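Local coordinates for enoyl-acyl carrier protein reductase (Uncultured bacterium, PDB 6KIA) that reduces enoyl-acyl carrier protein in fatty acid synthesis, probably with the NADH it binds here, and is linked to triclosan resistance, at residues A[255-260]-A[299-305]; A[349-355]-A[371-376]; A[48-54]-A[80-86]. One frame throughout, in Å; residues are numbered along the deposited sequence.

In the fold
Interactions 1 and 2 lie next to each other, with centres 11 Å apart: Thr258 O meets Leu372 CD2 at 3.6 Å, and Leu304 CD1 meets Tyr349 CZ at 3.5 Å. Interaction 3 belongs to the opposite side of the chain's centre, its own centre 32 Å from that of interaction 1 and 43 Å from that of interaction 2. Bound NADH lies in the region separating the two ends. Interaction 3 borders the adenine through Val53 and Leu86, while interaction 1 contributes Tyr260, whose side chain comes within about 4 Å of the cofactor. Interaction 2 is farther off, the Met376 side chain being about 12 Å from NADH, and packs behind interaction 1.

Interaction 1: A[255-260]-A[299-305]; sequences QTYTSY and FVGVELS
Tyr257 packs against the type II beta turn Phe299-Val302, whose last residue starts a 3-10 segment, 302-305, in this reductase of the Rossmann clan. With CG anti to the backbone N (chi1 165°), the ring is sent across the turn. Tyr257 CB meets the Val302 CG2 methyl at 3.9 Å, and CG stays close to the same side chain. One atom further, Tyr257 CD1 comes to 3.5 Å from Val302 CA. Tyr257 CE1 then passes Val300 O at 3.7 Å, at the ring edge. CE2 and CZ lie beneath Phe299 CB, a CH-pi contact over one face with CB 4.1 Å from the Tyr257 ring centroid. The Phe299 ring is tilted only 28° from that of Tyr257, but the centroids are 5.5 Å apart, leaving little face-to-face stacking; it also reaches Tyr260, a residue of the NADH pocket. At the tip, Tyr257 OH donates to a water 2.6 Å away, and that water donates to Val300 O, closing a bridge to the turn. The other tie is Gln255, whose NE2 is bonded to Thr244 O and Glu290 OE2, holding the amide's rotation. Ser305 OG donates to Gln255 OE1 at 2.7 Å, in the carbonyl plane and on a lone pair.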
loop_
_atom_site.group_PDB
_atom_site.type_symbol
_atom_site.label_atom_id
_atom_site.label_comp_id
_atom_site.label_asym_id
_atom_site.label_seq_id
_atom_site.Cartn_x
_atom_site.Cartn_y
_atom_site.Cartn_z
ATOM N N GLN A 255 -15.954 -2.754 -4.219
ATOM C CA GLN A 255 -15.602 -2.269 -5.533
ATOM C C GLN A 255 -14.087 -2.134 -5.558
ATOM O O GLN A 255 -13.417 -2.480 -4.574
ATOM C CB GLN A 255 -16.314 -0.946 -5.837
ATOM C CG GLN A 255 -16.162 0.127 -4.760
ATOM C CD GLN A 255 -14.809 0.829 -4.828
ATOM O OE1 GLN A 255 -14.534 1.600 -5.755
ATOM N NE2 GLN A 255 -13.947 0.539 -3.852
ATOM N N THR A 256 -13.548 -1.643 -6.659
ATOM C CA THR A 256 -12.092 -1.552 -6.831
ATOM C C THR A 256 -11.734 -0.485 -7.852
ATOM O O THR A 256 -12.547 -0.149 -8.704
ATOM C CB THR A 256 -11.490 -2.894 -7.293
ATOM O OG1 THR A 256 -10.056 -2.809 -7.322
ATOM C CG2 THR A 256 -11.995 -3.255 -8.713
ATOM N N TYR A 257 -10.497 0.003 -7.784
ATOM C CA TYR A 257 -9.865 0.682 -8.904
ATOM C C TYR A 257 -9.453 -0.373 -9.929
ATOM O O TYR A 257 -8.925 -1.422 -9.558
ATOM C CB TYR A 257 -8.628 1.465 -8.434
ATOM C CG TYR A 257 -7.732 1.901 -9.580
ATOM C CD1 TYR A 257 -7.991 3.078 -10.272
ATOM C CD2 TYR A 257 -6.633 1.130 -9.964
ATOM C CE1 TYR A 257 -7.183 3.486 -11.335
ATOM C CE2 TYR A 257 -5.831 1.523 -11.014
ATOM C CZ TYR A 257 -6.100 2.703 -11.699
ATOM O OH TYR A 257 -5.272 3.071 -12.746
ATOM N N THR A 258 -9.682 -0.093 -11.206
ATOM C CA THR A 258 -9.247 -0.949 -12.318
ATOM C C THR A 258 -8.402 -0.083 -13.270
ATOM O O THR A 258 -8.777 1.060 -13.562
ATOM C CB THR A 258 -10.468 -1.578 -13.058
ATOM O OG1 THR A 258 -11.255 -2.363 -12.156
ATOM C CG2 THR A 258 -10.035 -2.467 -14.230
ATOM N N SER A 259 -7.250 -0.576 -13.752
ATOM C CA SER A 259 -6.795 -1.939 -13.507
ATOM C C SER A 259 -5.589 -1.930 -12.556
ATOM O O SER A 259 -4.562 -1.287 -12.815
ATOM C CB SER A 259 -6.454 -2.599 -14.861
ATOM O OG SER A 259 -5.750 -3.815 -14.712
ATOM N N TYR A 260 -5.718 -2.648 -11.443
ATOM C CA TYR A 260 -4.683 -2.619 -10.416
ATOM C C TYR A 260 -3.585 -3.632 -10.714
ATOM O O TYR A 260 -3.723 -4.818 -10.433
ATOM C CB TYR A 260 -5.320 -2.876 -9.056
ATOM C CG TYR A 260 -4.381 -2.751 -7.907
ATOM C CD1 TYR A 260 -3.969 -1.506 -7.453
ATOM C CD2 TYR A 260 -3.914 -3.885 -7.256
ATOM C CE1 TYR A 260 -3.094 -1.391 -6.371
ATOM C CE2 TYR A 260 -3.051 -3.776 -6.179
ATOM C CZ TYR A 260 -2.645 -2.536 -5.753
ATOM O OH TYR A 260 -1.777 -2.456 -4.678
ATOM N N PHE A 299 -2.220 6.538 -10.318
ATOM C CA PHE A 299 -3.445 5.834 -10.678
ATOM C C PHE A 299 -4.594 6.830 -10.729
ATOM O O PHE A 299 -5.393 6.870 -9.825
ATOM C CB PHE A 299 -3.762 4.716 -9.670
ATOM C CG PHE A 299 -2.657 3.714 -9.491
ATOM C CD1 PHE A 299 -1.859 3.333 -10.557
ATOM C CD2 PHE A 299 -2.432 3.134 -8.248
ATOM C CE1 PHE A 299 -0.843 2.407 -10.383
ATOM C CE2 PHE A 299 -1.423 2.205 -8.067
ATOM C CZ PHE A 299 -0.629 1.843 -9.135
ATOM N N VAL A 300 -4.676 7.637 -11.782
ATOM C CA VAL A 300 -5.772 8.601 -11.917
ATOM C C VAL A 300 -7.124 7.890 -11.871
ATOM O O VAL A 300 -7.389 6.974 -12.670
ATOM C CB VAL A 300 -5.642 9.419 -13.225
ATOM C CG1 VAL A 300 -6.865 10.311 -13.455
ATOM C CG2 VAL A 300 -4.376 10.255 -13.193
ATOM N N GLY A 301 -7.960 8.272 -10.907
ATOM C CA GLY A 301 -9.257 7.649 -10.753
ATOM C C GLY A 301 -9.340 6.789 -9.518
ATOM O O GLY A 301 -10.429 6.497 -9.067
ATOM N N VAL A 302 -8.192 6.381 -8.975
ATOM C CA VAL A 302 -8.211 5.573 -7.759
ATOM C C VAL A 302 -8.982 6.309 -6.648
ATOM O O VAL A 302 -9.731 5.699 -5.849
ATOM C CB VAL A 302 -6.759 5.201 -7.306
ATOM C CG1 VAL A 302 -5.979 6.416 -6.793
ATOM C CG2 VAL A 302 -6.785 4.054 -6.253
ATOM N N GLU A 303 -8.835 7.626 -6.640
ATOM C CA GLU A 303 -9.406 8.450 -5.583
ATOM C C GLU A 303 -10.942 8.559 -5.688
ATOM O O GLU A 303 -11.613 8.972 -4.732
ATOM C CB GLU A 303 -8.773 9.853 -5.622
ATOM C CG GLU A 303 -9.390 10.778 -6.681
ATOM C CD GLU A 303 -8.974 10.506 -8.111
ATOM O OE1 GLU A 303 -8.069 9.680 -8.362
ATOM O OE2 GLU A 303 -9.636 11.087 -9.008
ATOM N N LEU A 304 -11.509 8.191 -6.842
ATOM C CA LEU A 304 -12.954 8.223 -6.991
ATOM C C LEU A 304 -13.598 7.324 -5.962
ATOM O O LEU A 304 -14.730 7.610 -5.503
ATOM C CB LEU A 304 -13.373 7.792 -8.406
ATOM C CG LEU A 304 -12.894 8.718 -9.514
ATOM C CD1 LEU A 304 -13.393 8.159 -10.830
ATOM C CD2 LEU A 304 -13.417 10.149 -9.317
ATOM N N SER A 305 -12.871 6.275 -5.564
ATOM C CA SER A 305 -13.428 5.331 -4.591
ATOM C C SER A 305 -13.545 5.918 -3.188
ATOM O O SER A 305 -14.321 5.430 -2.381
ATOM C CB SER A 305 -12.578 4.065 -4.539
ATOM O OG SER A 305 -12.584 3.397 -5.802
HETATM O O HOH W 1 -5.743 5.316 -14.026
#

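Interaction 2: A[349-355]-A[371-376]; sequences YNASDVM and ELADIM
Ser352 OG, which touches the Ile375 CD1 methyl across the contact, is gripped by two backbone groups. Ser352 OG donates to Tyr349 O at 2.9 Å, in the carbonyl plane, and accepts from Met355 N at 3.1 Å with an N-H...O angle of 160°. The second bond is an N-cap on helix 353-356; the first ties that cap back to the end of helix 339-351, so one hydroxyl joins both helices at the corner between them. Tyr349 O has a further donor in Ser352 N.

The rest is apolar packing against helix 370-385, with no hydrogen bond between the two segments. Ile375 is central. Ile375 CG1 lies 3.9 Å from Tyr349 CD1, while its CG2 branch meets Met355 SD at 3.8 Å and, beside it, the Val354 CG1 methyl. A chi1 of -66° puts Met355 CG 3.7 Å above the centre of the Tyr349 ring, and bends at chi2 and chi3 turn SD and CE to Leu372; the Met355 and Leu372 side chains cross nearly perpendicular, with Met355 SD 3.4 Å from Leu372 CD1. At the far end of the ring, Tyr349 OH rests 3.4 Å from Met376 CB, with Met376 CG equally near. This helix corner packs on helix 370-385, with Asn350 touching strand 244-248 and both Tyr349 and Leu372 reaching the loops of interaction 1 through Leu304 and Thr258.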
loop_
_atom_site.group_PDB
_atom_site.type_symbol
_atom_site.label_atom_id
_atom_site.label_comp_id
_atom_site.label_asym_id
_atom_site.label_seq_id
_atom_site.Cartn_x
_atom_site.Cartn_y
_atom_site.Cartn_z
ATOM N N TYR A 349 -21.648 7.650 -10.968
ATOM C CA TYR A 349 -20.539 6.832 -11.458
ATOM C C TYR A 349 -20.718 5.364 -11.055
ATOM O O TYR A 349 -20.646 4.471 -11.893
ATOM C CB TYR A 349 -19.227 7.418 -10.915
ATOM C CG TYR A 349 -17.915 6.731 -11.269
ATOM C CD1 TYR A 349 -17.310 6.921 -12.510
ATOM C CD2 TYR A 349 -17.246 5.956 -10.322
ATOM C CE1 TYR A 349 -16.096 6.323 -12.822
ATOM C CE2 TYR A 349 -16.017 5.365 -10.615
ATOM C CZ TYR A 349 -15.453 5.541 -11.870
ATOM O OH TYR A 349 -14.244 4.951 -12.167
ATOM N N ASN A 350 -20.938 5.102 -9.771
ATOM C CA ASN A 350 -21.105 3.717 -9.335
ATOM C C ASN A 350 -22.430 3.088 -9.795
ATOM O O ASN A 350 -22.576 1.866 -9.798
ATOM C CB ASN A 350 -20.980 3.619 -7.808
ATOM C CG ASN A 350 -19.567 3.904 -7.347
ATOM O OD1 ASN A 350 -18.620 3.297 -7.836
ATOM N ND2 ASN A 350 -19.419 4.870 -6.445
ATOM N N ALA A 351 -23.397 3.916 -10.158
ATOM C CA ALA A 351 -24.678 3.402 -10.641
ATOM C C ALA A 351 -24.590 2.946 -12.097
ATOM O O ALA A 351 -25.446 2.194 -12.570
ATOM C CB ALA A 351 -25.768 4.455 -10.474
ATOM N N SER A 352 -23.560 3.408 -12.805
ATOM C CA SER A 352 -23.422 3.140 -14.232
ATOM C C SER A 352 -23.159 1.662 -14.539
ATOM O O SER A 352 -22.490 0.964 -13.780
ATOM C CB SER A 352 -22.308 4.020 -14.820
ATOM O OG SER A 352 -21.011 3.464 -14.612
ATOM N N ASP A 353 -23.702 1.178 -15.653
ATOM C CA ASP A 353 -23.467 -0.214 -16.047
ATOM C C ASP A 353 -21.986 -0.485 -16.283
ATOM O O ASP A 353 -21.488 -1.571 -15.951
ATOM C CB ASP A 353 -24.283 -0.587 -17.288
ATOM C CG ASP A 353 -25.739 -0.898 -16.956
ATOM O OD1 ASP A 353 -26.066 -1.056 -15.759
ATOM O OD2 ASP A 353 -26.557 -0.997 -17.894
ATOM N N VAL A 354 -21.292 0.490 -16.871
ATOM C CA VAL A 354 -19.863 0.348 -17.119
ATOM C C VAL A 354 -19.099 0.052 -15.813
ATOM O O VAL A 354 -18.322 -0.906 -15.739
ATOM C CB VAL A 354 -19.264 1.622 -17.774
ATOM C CG1 VAL A 354 -17.746 1.520 -17.835
ATOM C CG2 VAL A 354 -19.820 1.827 -19.174
ATOM N N MET A 355 -19.367 0.825 -14.766
ATOM C CA MET A 355 -18.655 0.629 -13.502
ATOM C C MET A 355 -19.172 -0.591 -12.759
ATOM O O MET A 355 -18.392 -1.312 -12.116
ATOM C CB MET A 355 -18.759 1.872 -12.626
ATOM C CG MET A 355 -18.044 3.099 -13.221
ATOM S SD MET A 355 -16.432 2.730 -13.937
ATOM C CE MET A 355 -15.569 2.016 -12.518
ATOM N N GLU A 371 -13.868 2.382 -22.584
ATOM C CA GLU A 371 -15.065 2.929 -21.935
ATOM C C GLU A 371 -14.764 3.296 -20.470
ATOM O O GLU A 371 -15.184 4.367 -19.953
ATOM C CB GLU A 371 -16.224 1.930 -21.989
ATOM C CG GLU A 371 -16.735 1.611 -23.387
ATOM C CD GLU A 371 -15.769 0.760 -24.207
ATOM O OE1 GLU A 371 -15.046 -0.078 -23.619
ATOM O OE2 GLU A 371 -15.737 0.933 -25.446
ATOM N N LEU A 372 -14.047 2.389 -19.812
ATOM C CA LEU A 372 -13.651 2.607 -18.422
ATOM C C LEU A 372 -12.792 3.857 -18.346
ATOM O O LEU A 372 -13.025 4.725 -17.505
ATOM C CB LEU A 372 -12.878 1.412 -17.859
ATOM C CG LEU A 372 -12.301 1.672 -16.464
ATOM C CD1 LEU A 372 -13.431 1.944 -15.436
ATOM C CD2 LEU A 372 -11.379 0.543 -16.033
ATOM N N ALA A 373 -11.796 3.938 -19.223
ATOM C CA ALA A 373 -10.894 5.090 -19.275
ATOM C C ALA A 373 -11.633 6.394 -19.448
ATOM O O ALA A 373 -11.356 7.377 -18.751
ATOM C CB ALA A 373 -9.873 4.912 -20.405
ATOM N N ASP A 374 -12.603 6.407 -20.353
ATOM C CA ASP A 374 -13.325 7.637 -20.613
ATOM C C ASP A 374 -14.085 8.079 -19.372
ATOM O O ASP A 374 -13.998 9.243 -18.968
ATOM C CB ASP A 374 -14.297 7.467 -21.785
ATOM C CG ASP A 374 -13.640 7.756 -23.127
ATOM O OD1 ASP A 374 -13.266 8.919 -23.385
ATOM O OD2 ASP A 374 -13.517 6.813 -23.934
ATOM N N ILE A 375 -14.839 7.160 -18.767
ATOM C CA ILE A 375 -15.666 7.580 -17.643
ATOM C C ILE A 375 -14.839 7.859 -16.367
ATOM O O ILE A 375 -15.143 8.793 -15.606
ATOM C CB ILE A 375 -16.787 6.547 -17.350
ATOM C CG1 ILE A 375 -17.815 7.128 -16.383
ATOM C CG2 ILE A 375 -16.226 5.214 -16.865
ATOM C CD1 ILE A 375 -18.967 6.194 -16.087
ATOM N N MET A 376 -13.801 7.065 -16.134
ATOM C CA MET A 376 -12.994 7.209 -14.907
ATOM C C MET A 376 -12.113 8.455 -14.988
ATOM O O MET A 376 -12.085 9.282 -14.076
ATOM C CB MET A 376 -12.129 5.980 -14.653
ATOM C CG MET A 376 -11.275 6.133 -13.405
ATOM S SD MET A 376 -10.350 4.640 -12.984
ATOM C CE MET A 376 -9.199 4.598 -14.359
#

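Interaction 3: A[48-54]-A[80-86]; sequences IVGITVG and RIINVPL. With NAI (1,4-dihydronicotinamide adenine dinucleotide), chain D.
Backbone hydrogen bonds between parallel strands join Gly50 to Arg80 and Ile82: Gly50 N donates to Arg80 O at 2.9 Å, and Ile82 N to Gly50 O at 3.0 Å. A bond from Arg80 N to Ile48 O is weak, and a water spans the same two atoms. Past the strand the chain of 80-86 turns at Val84 and comes back in, so that Leu86 N donates to Thr52 O at 2.9 Å.

Another water accepts from Thr52 N at 3.0 Å and lies close to both Ile82 O and Val84 O, between the two chains where they diverge. Thr52 OG1, anti to its own N (chi1 175°), accepts from Gly54 N to make an ST turn and is also bonded to Glu27; the CG2 branch is thereby turned to Val84 O. Val53 O is buried here with no polar partner.

Apolar contacts fall on two faces. On one, Val49 CG1 meets Ile82 CD1 at 4.1 Å, and Ile51 CG2 touches Leu86 CD1 at 3.7 Å, the Ile51 and Leu86 side chains crossing nearly perpendicular. On the other, Ile81 CG2 abuts Thr52 CB, with helix 67-77 packing on Ile81.

At the C-terminal end Val53 CG1 lies 3.5 Å from adenine C2A of NADH, beside Leu86 O. Two neighbouring parallel strands joined through helix 67-77, with the dinucleotide at their C-terminal ends, form the beta-alpha-beta crossover of a Rossmann fold.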
loop_
_atom_site.group_PDB
_atom_site.type_symbol
_atom_site.label_atom_id
_atom_site.label_comp_id
_atom_site.label_asym_id
_atom_site.label_seq_id
_atom_site.Cartn_x
_atom_site.Cartn_y
_atom_site.Cartn_z
ATOM N N ILE A 48 10.638 2.340 18.720
ATOM C CA ILE A 48 10.475 2.376 17.273
ATOM C C ILE A 48 11.807 2.082 16.591
ATOM O O ILE A 48 12.818 2.735 16.856
ATOM C CB ILE A 48 9.944 3.755 16.783
ATOM C CG1 ILE A 48 8.699 4.219 17.574
ATOM C CG2 ILE A 48 9.741 3.747 15.273
ATOM C CD1 ILE A 48 7.474 3.276 17.538
ATOM N N VAL A 49 11.811 1.073 15.727
ATOM C CA VAL A 49 12.977 0.728 14.926
ATOM C C VAL A 49 12.521 0.605 13.469
ATOM O O VAL A 49 11.365 0.282 13.200
ATOM C CB VAL A 49 13.650 -0.576 15.432
ATOM C CG1 VAL A 49 14.881 -0.940 14.593
ATOM C CG2 VAL A 49 14.042 -0.403 16.890
ATOM N N GLY A 50 13.393 0.948 12.530
ATOM C CA GLY A 50 13.077 0.788 11.125
ATOM C C GLY A 50 14.244 0.376 10.249
ATOM O O GLY A 50 15.414 0.377 10.658
ATOM N N ILE A 51 13.926 0.028 9.007
ATOM C CA ILE A 51 14.928 -0.291 8.009
ATOM C C ILE A 51 15.117 0.873 7.046
ATOM O O ILE A 51 14.345 1.843 7.051
ATOM C CB ILE A 51 14.554 -1.587 7.226
ATOM C CG1 ILE A 51 13.231 -1.458 6.460
ATOM C CG2 ILE A 51 14.418 -2.763 8.196
ATOM C CD1 ILE A 51 13.328 -0.879 5.055
ATOM N N THR A 52 16.144 0.775 6.215
ATOM C CA THR A 52 16.329 1.713 5.110
ATOM C C THR A 52 16.542 0.878 3.850
ATOM O O THR A 52 17.007 -0.261 3.933
ATOM C CB THR A 52 17.536 2.665 5.354
ATOM O OG1 THR A 52 17.765 3.486 4.200
ATOM C CG2 THR A 52 18.790 1.869 5.621
ATOM N N VAL A 53 16.186 1.416 2.691
ATOM C CA VAL A 53 16.504 0.713 1.454
ATOM C C VAL A 53 17.884 1.131 0.956
ATOM O O VAL A 53 18.387 0.602 -0.033
ATOM C CB VAL A 53 15.452 0.968 0.358
ATOM C CG1 VAL A 53 14.103 0.411 0.794
ATOM C CG2 VAL A 53 15.368 2.461 0.023
ATOM N N GLY A 54 18.504 2.075 1.658
ATOM C CA GLY A 54 19.817 2.568 1.274
ATOM C C GLY A 54 19.706 3.525 0.104
ATOM O O GLY A 54 18.616 4.004 -0.206
ATOM N N ARG A 80 15.459 4.342 15.889
ATOM C CA ARG A 80 16.686 3.883 15.259
ATOM C C ARG A 80 16.446 3.239 13.903
ATOM O O ARG A 80 15.450 2.551 13.699
ATOM C CB ARG A 80 17.402 2.874 16.148
ATOM C CG ARG A 80 18.166 3.474 17.315
ATOM C CD ARG A 80 19.330 2.564 17.656
ATOM N NE ARG A 80 19.977 2.111 16.428
ATOM C CZ ARG A 80 20.675 0.986 16.314
ATOM N NH1 ARG A 80 21.222 0.659 15.151
ATOM N NH2 ARG A 80 20.824 0.192 17.365
ATOM N N ILE A 81 17.348 3.505 12.970
ATOM C CA ILE A 81 17.322 2.834 11.677
ATOM C C ILE A 81 18.538 1.937 11.583
ATOM O O ILE A 81 19.648 2.357 11.891
ATOM C CB ILE A 81 17.259 3.830 10.510
ATOM C CG1 ILE A 81 15.794 4.196 10.288
ATOM C CG2 ILE A 81 17.769 3.219 9.209
ATOM C CD1 ILE A 81 15.567 5.571 9.834
ATOM N N ILE A 82 18.316 0.681 11.208
ATOM C CA ILE A 82 19.420 -0.261 11.046
ATOM C C ILE A 82 20.014 -0.051 9.666
ATOM O O ILE A 82 19.314 -0.175 8.651
ATOM C CB ILE A 82 18.950 -1.711 11.251
ATOM C CG1 ILE A 82 18.462 -1.886 12.695
ATOM C CG2 ILE A 82 20.074 -2.702 10.924
ATOM C CD1 ILE A 82 17.836 -3.228 12.985
ATOM N N ASN A 83 21.290 0.331 9.619
ATOM C CA ASN A 83 21.849 0.863 8.378
ATOM C C ASN A 83 22.356 -0.242 7.449
ATOM O O ASN A 83 23.559 -0.423 7.260
ATOM C CB ASN A 83 22.982 1.842 8.674
ATOM C CG ASN A 83 23.261 2.763 7.510
ATOM O OD1 ASN A 83 22.618 2.665 6.463
ATOM N ND2 ASN A 83 24.259 3.629 7.663
ATOM N N VAL A 84 21.412 -0.952 6.846
ATOM C CA VAL A 84 21.697 -1.982 5.862
ATOM C C VAL A 84 20.777 -1.707 4.669
ATOM O O VAL A 84 19.588 -1.468 4.860
ATOM C CB VAL A 84 21.468 -3.390 6.422
ATOM C CG1 VAL A 84 21.580 -4.440 5.323
ATOM C CG2 VAL A 84 22.436 -3.669 7.582
ATOM N N PRO A 85 21.338 -1.662 3.445
ATOM C CA PRO A 85 20.472 -1.307 2.307
ATOM C C PRO A 85 19.510 -2.426 1.901
ATOM O O PRO A 85 19.874 -3.306 1.109
ATOM C CB PRO A 85 21.472 -1.004 1.187
ATOM C CG PRO A 85 22.708 -1.770 1.564
ATOM C CD PRO A 85 22.758 -1.780 3.061
ATOM N N LEU A 86 18.277 -2.364 2.407
ATOM C CA LEU A 86 17.305 -3.425 2.208
ATOM C C LEU A 86 16.413 -3.105 1.024
ATOM O O LEU A 86 15.182 -3.051 1.147
ATOM C CB LEU A 86 16.441 -3.622 3.460
ATOM C CG LEU A 86 16.811 -4.709 4.468
ATOM C CD1 LEU A 86 15.629 -4.956 5.413
ATOM C CD2 LEU A 86 17.258 -5.990 3.788
HETATM P PA NAI D . 4.411 4.932 0.092
HETATM O O1A NAI D . 4.467 5.905 1.229
HETATM O O2A NAI D . 5.106 5.336 -1.194
HETATM O O5B NAI D . 4.958 3.543 0.640
HETATM C C5B NAI D . 5.623 2.656 -0.237
HETATM C C4B NAI D . 6.404 1.711 0.726
HETATM O O4B NAI D . 7.038 0.631 -0.191
HETATM C C3B NAI D . 7.361 2.304 1.346
HETATM O O3B NAI D . 7.490 1.843 2.754
HETATM C C2B NAI D . 8.723 1.918 0.491
HETATM O O2B NAI D . 9.911 2.144 1.335
HETATM C C1B NAI D . 8.529 0.690 0.158
HETATM N N9A NAI D . 9.170 0.367 -1.134
HETATM C C8A NAI D . 8.975 0.752 -2.407
HETATM N N7A NAI D . 9.873 0.131 -3.168
HETATM C C5A NAI D . 10.627 -0.654 -2.363
HETATM C C6A NAI D . 11.686 -1.478 -2.713
HETATM N N6A NAI D . 12.327 -1.789 -3.960
HETATM N N1A NAI D . 12.300 -2.170 -1.739
HETATM C C2A NAI D . 11.889 -2.045 -0.438
HETATM N N3A NAI D . 10.829 -1.223 -0.092
HETATM C C4A NAI D . 10.206 -0.521 -1.089
HETATM O O3 NAI D . 2.848 4.613 -0.345
HETATM P PN NAI D . 1.726 3.739 0.416
HETATM O O1N NAI D . 1.502 4.265 1.800
HETATM O O2N NAI D . 0.513 3.863 -0.492
HETATM O O5D NAI D . 2.251 2.234 0.461
HETATM C C5D NAI D . 2.372 1.527 1.685
HETATM C C4D NAI D . 1.570 0.213 1.547
HETATM O O4D NAI D . 0.285 0.506 1.507
HETATM C C3D NAI D . 1.877 -0.471 0.217
HETATM O O3D NAI D . 2.132 -1.826 0.373
HETATM C C2D NAI D . 0.541 -0.286 -0.536
HETATM O O2D NAI D . 0.458 -1.275 -1.622
HETATM C C1D NAI D . -0.366 -0.413 0.397
HETATM N N1N NAI D . -1.669 0.140 0.030
HETATM C C2N NAI D . -1.794 1.361 -0.598
HETATM C C3N NAI D . -3.060 1.820 -0.984
HETATM C C7N NAI D . -3.237 3.185 -1.648
HETATM O O7N NAI D . -4.266 3.454 -2.262
HETATM N N7N NAI D . -2.195 4.142 -1.535
HETATM C C4N NAI D . -4.209 1.084 -0.730
HETATM C C5N NAI D . -4.075 -0.130 -0.046
HETATM C C6N NAI D . -2.807 -0.593 0.323
HETATM O O HOH W 2 14.829 3.116 18.644
HETATM O O HOH W 3 17.780 -1.660 6.855
#